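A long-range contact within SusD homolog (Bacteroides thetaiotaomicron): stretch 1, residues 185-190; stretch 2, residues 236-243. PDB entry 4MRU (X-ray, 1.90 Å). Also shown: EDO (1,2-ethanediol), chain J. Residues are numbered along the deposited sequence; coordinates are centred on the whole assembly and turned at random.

Stretch 1, residues 185-190: DDVYYG
Stretch 2 (236-243) DDNALFHV

An irregular turn (185-190) packs against a 3-10 end (236-237) and short strand (239-241), burying 404 Å² in total; CA atoms lie nearest at V187-F241 (4.6 Å) and D186-H242 (5.5 Å), and the chains run in opposite directions. D185 (chi1 t) organises the turn: OD1 accepts from V187 N (2.9 Å) and Y188 N (3.1 Å), OD2 from G190 N (2.8 Å). Y189 takes phi/psi 45/44, and G190 follows at 91/3, where a CB would jam against the preceding carbonyl O.

Three hydrogen bonds cross the contact: D186 O accepts from both H242 N and H242 ND1 (each 2.9 Å), a bidentate grip made possible by chi1 m, chi2 84°, which folds the imidazole back beside its own amide. At the other end Y188 (chi1 m, chi2 -53°) extends its OH to donate to D237 O (2.7 Å). Between them, V187 CA makes a CA-H...O contact with L240 O (3.1 Å).

Apolar packing fills the space beside them, where buried V187 (chi1 t) sets CG1 against A239 CB (4.3 Å) and CG2 against F241 CD1 (4.0 Å; F241 chi1 t). Small A239 also lies 3.9 Å from Y188 CZ through its CB.

Water 1 donates to D186 OD2 (2.8 Å) and H242 O (2.6 Å); water 2 accepts from L240 N (2.9 Å). Y189 OH (chi1 m) hydrogen-bonds EDO O1 (2.5 Å).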

ATOM      1  N   ASP A 185      12.865 -19.446  -1.296  1.00 24.55           N
ATOM      2  CA  ASP A 185      11.686 -18.640  -0.991  1.00 22.23           C
ATOM      3  C   ASP A 185      11.889 -17.995   0.368  1.00 21.25           C
ATOM      4  O   ASP A 185      11.962 -18.696   1.386  1.00 22.62           O
ATOM      5  CB  ASP A 185      10.464 -19.560  -1.026  1.00 23.10           C
ATOM      6  CG  ASP A 185       9.234 -18.982  -0.280  1.00 24.46           C
ATOM      7  OD1 ASP A 185       9.138 -17.742  -0.077  1.00 22.92           O
ATOM      8  OD2 ASP A 185       8.378 -19.800   0.118  1.00 24.64           O
ATOM      9  N   ASP A 186      12.056 -16.683   0.403  1.00 19.35           N
ATOM     10  CA  ASP A 186      12.354 -16.005   1.707  1.00 20.06           C
ATOM     11  C   ASP A 186      11.174 -15.312   2.330  1.00 20.31           C
ATOM     12  O   ASP A 186      11.310 -14.405   3.183  1.00 21.79           O
ATOM     13  CB  ASP A 186      13.534 -15.037   1.524  1.00 22.40           C
ATOM     14  CG  ASP A 186      14.873 -15.788   1.402  1.00 23.41           C
ATOM     15  OD1 ASP A 186      14.912 -17.010   1.630  1.00 24.30           O
ATOM     16  OD2 ASP A 186      15.890 -15.139   1.121  1.00 24.19           O
ATOM     17  N   VAL A 187       9.991 -15.747   1.915  1.00 18.87           N
ATOM     18  CA  VAL A 187       8.724 -15.265   2.495  1.00 19.07           C
ATOM     19  C   VAL A 187       8.190 -16.382   3.377  1.00 20.69           C
ATOM     20  O   VAL A 187       8.083 -16.209   4.594  1.00 20.11           O
ATOM     21  CB  VAL A 187       7.713 -14.863   1.422  1.00 19.53           C
ATOM     22  CG1 VAL A 187       6.324 -14.570   2.024  1.00 22.92           C
ATOM     23  CG2 VAL A 187       8.220 -13.620   0.706  1.00 17.47           C
ATOM     24  N   TYR A 188       7.907 -17.534   2.767  1.00 20.07           N
ATOM     25  CA  TYR A 188       7.347 -18.676   3.519  1.00 20.00           C
ATOM     26  C   TYR A 188       8.221 -19.924   3.541  1.00 22.76           C
ATOM     27  O   TYR A 188       7.783 -20.986   4.022  1.00 23.44           O
ATOM     28  CB  TYR A 188       5.960 -19.013   2.970  1.00 21.49           C
ATOM     29  CG  TYR A 188       4.886 -18.035   3.342  1.00 19.55           C
ATOM     30  CD1 TYR A 188       4.655 -17.671   4.672  1.00 24.26           C
ATOM     31  CD2 TYR A 188       4.057 -17.507   2.376  1.00 20.74           C
ATOM     32  CE1 TYR A 188       3.639 -16.796   5.003  1.00 20.31           C
ATOM     33  CE2 TYR A 188       3.044 -16.647   2.698  1.00 23.28           C
ATOM     34  CZ  TYR A 188       2.835 -16.289   4.012  1.00 20.53           C
ATOM     35  OH  TYR A 188       1.781 -15.446   4.276  1.00 19.30           O
ATOM     36  N   TYR A 189       9.464 -19.808   3.069  1.00 19.72           N
ATOM     37  CA  TYR A 189      10.414 -20.907   3.109  1.00 22.15           C
ATOM     38  C   TYR A 189       9.780 -22.208   2.651  1.00 23.24           C
ATOM     39  O   TYR A 189       9.964 -23.271   3.235  1.00 21.49           O
ATOM     40  CB  TYR A 189      10.996 -21.007   4.521  1.00 23.85           C
ATOM     41  CG  TYR A 189      11.703 -19.706   4.920  1.00 27.63           C
ATOM     42  CD1 TYR A 189      13.002 -19.460   4.521  1.00 31.69           C
ATOM     43  CD2 TYR A 189      11.036 -18.710   5.654  1.00 28.56           C
ATOM     44  CE1 TYR A 189      13.650 -18.274   4.871  1.00 29.63           C
ATOM     45  CE2 TYR A 189      11.654 -17.533   5.987  1.00 29.36           C
ATOM     46  CZ  TYR A 189      12.970 -17.321   5.598  1.00 28.57           C
ATOM     47  OH  TYR A 189      13.600 -16.153   5.933  1.00 29.71           O
ATOM     48  N   GLY A 190       9.033 -22.120   1.579  1.00 22.21           N
ATOM     49  CA  GLY A 190       8.584 -23.338   0.882  1.00 22.97           C
ATOM     50  C   GLY A 190       7.249 -23.887   1.348  1.00 25.02           C
ATOM     51  O   GLY A 190       6.823 -24.916   0.862  1.00 29.63           O
ATOM     52  N   ASP A 236       1.422 -15.401  12.861  1.00 22.99           N
ATOM     53  CA  ASP A 236       2.458 -16.343  12.404  1.00 24.76           C
ATOM     54  C   ASP A 236       2.375 -16.632  10.909  1.00 26.51           C
ATOM     55  O   ASP A 236       3.373 -17.024  10.331  1.00 26.93           O
ATOM     56  CB  ASP A 236       2.375 -17.666  13.167  1.00 34.11           C
ATOM     57  CG  ASP A 236       2.956 -17.570  14.571  1.00 41.14           C
ATOM     58  OD1 ASP A 236       3.708 -16.591  14.879  1.00 41.75           O
ATOM     59  OD2 ASP A 236       2.641 -18.476  15.364  1.00 54.86           O
ATOM     60  N   ASP A 237       1.217 -16.408  10.289  1.00 20.47           N
ATOM     61  CA  ASP A 237       1.068 -16.629   8.870  1.00 19.85           C
ATOM     62  C   ASP A 237       1.232 -15.343   8.024  1.00 18.79           C
ATOM     63  O   ASP A 237       0.977 -15.375   6.843  1.00 20.72           O
ATOM     64  CB  ASP A 237      -0.287 -17.289   8.603  1.00 21.27           C
ATOM     65  CG  ASP A 237      -0.344 -18.715   9.146  1.00 24.36           C
ATOM     66  OD1 ASP A 237       0.723 -19.379   9.092  1.00 21.95           O
ATOM     67  OD2 ASP A 237      -1.423 -19.169   9.584  1.00 25.35           O
ATOM     68  N   ASN A 238       1.602 -14.227   8.635  1.00 17.82           N
ATOM     69  CA  ASN A 238       1.786 -12.991   7.890  1.00 19.12           C
ATOM     70  C   ASN A 238       2.817 -13.228   6.793  1.00 19.92           C
ATOM     71  O   ASN A 238       3.774 -13.984   7.005  1.00 22.12           O
ATOM     72  CB  ASN A 238       2.282 -11.849   8.802  1.00 19.39           C
ATOM     73  CG  ASN A 238       1.243 -11.409   9.838  1.00 19.83           C
ATOM     74  OD1 ASN A 238       0.061 -11.709   9.727  1.00 19.37           O
ATOM     75  ND2 ASN A 238       1.696 -10.643  10.825  1.00 21.05           N
ATOM     76  N   ALA A 239       2.643 -12.548   5.664  1.00 19.64           N
ATOM     77  CA  ALA A 239       3.556 -12.612   4.531  1.00 20.11           C
ATOM     78  C   ALA A 239       4.605 -11.507   4.693  1.00 20.99           C
ATOM     79  O   ALA A 239       4.278 -10.316   4.573  1.00 20.52           O
ATOM     80  CB  ALA A 239       2.813 -12.422   3.248  1.00 19.14           C
ATOM     81  N   LEU A 240       5.831 -11.920   5.005  1.00 19.09           N
ATOM     82  CA  LEU A 240       6.940 -11.019   5.178  1.00 18.91           C
ATOM     83  C   LEU A 240       8.041 -11.477   4.259  1.00 20.84           C
ATOM     84  O   LEU A 240       8.343 -12.692   4.212  1.00 20.99           O
ATOM     85  CB  LEU A 240       7.467 -11.079   6.593  1.00 22.45           C
ATOM     86  CG  LEU A 240       6.866 -10.271   7.732  1.00 28.90           C
ATOM     87  CD1 LEU A 240       5.377 -10.396   7.797  1.00 27.36           C
ATOM     88  CD2 LEU A 240       7.544 -10.779   9.005  1.00 35.25           C
ATOM     89  N   PHE A 241       8.697 -10.539   3.570  1.00 18.51           N
ATOM     90  CA  PHE A 241       9.905 -10.856   2.804  1.00 18.55           C
ATOM     91  C   PHE A 241      11.082 -10.602   3.724  1.00 19.31           C
ATOM     92  O   PHE A 241      11.410  -9.462   4.061  1.00 20.33           O
ATOM     93  CB  PHE A 241       9.969 -10.048   1.504  1.00 20.16           C
ATOM     94  CG  PHE A 241      11.209 -10.259   0.695  1.00 20.64           C
ATOM     95  CD1 PHE A 241      11.670 -11.546   0.397  1.00 19.29           C
ATOM     96  CD2 PHE A 241      11.897  -9.165   0.173  1.00 23.41           C
ATOM     97  CE1 PHE A 241      12.779 -11.744  -0.390  1.00 20.46           C
ATOM     98  CE2 PHE A 241      13.014  -9.360  -0.617  1.00 22.38           C
ATOM     99  CZ  PHE A 241      13.462 -10.641  -0.887  1.00 22.81           C
ATOM    100  N   HIS A 242      11.715 -11.685   4.152  1.00 18.31           N
ATOM    101  CA  HIS A 242      12.841 -11.617   5.034  1.00 21.40           C
ATOM    102  C   HIS A 242      14.115 -11.408   4.245  1.00 22.82           C
ATOM    103  O   HIS A 242      14.338 -12.022   3.174  1.00 20.31           O
ATOM    104  CB  HIS A 242      12.967 -12.932   5.831  1.00 22.54           C
ATOM    105  CG  HIS A 242      11.745 -13.289   6.598  1.00 21.24           C
ATOM    106  ND1 HIS A 242      10.693 -13.958   6.026  1.00 24.63           N
ATOM    107  CD2 HIS A 242      11.383 -13.045   7.878  1.00 23.77           C
ATOM    108  CE1 HIS A 242       9.746 -14.147   6.926  1.00 24.79           C
ATOM    109  NE2 HIS A 242      10.130 -13.584   8.050  1.00 26.18           N
ATOM    110  N   VAL A 243      14.989 -10.574   4.772  1.00 19.81           N
ATOM    111  CA  VAL A 243      16.184 -10.242   4.062  1.00 20.33           C
ATOM    112  C   VAL A 243      17.352 -10.136   5.041  1.00 22.83           C
ATOM    113  O   VAL A 243      17.141  -9.770   6.193  1.00 24.25           O
ATOM    114  CB  VAL A 243      16.050  -8.899   3.333  1.00 25.48           C
ATOM    115  CG1 VAL A 243      15.058  -9.001   2.187  1.00 26.91           C
ATOM    116  CG2 VAL A 243      15.644  -7.803   4.305  1.00 26.64           C
TER
HETATM  117  C1  EDO J 608      16.228 -15.153   4.452  1.00 36.78           C
HETATM  118  O1  EDO J 608      16.077 -15.790   5.705  1.00 42.04           O
HETATM  119  C2  EDO J 608      16.907 -13.811   4.684  1.00 40.83           C
HETATM  120  O2  EDO J 608      17.851 -13.886   5.759  1.00 51.60           O
HETATM  121  O   HOH W   1      15.914 -12.386   1.123  1.00 23.20           O
HETATM  122  O   HOH W   2       6.366 -14.609   6.049  1.00 21.23           O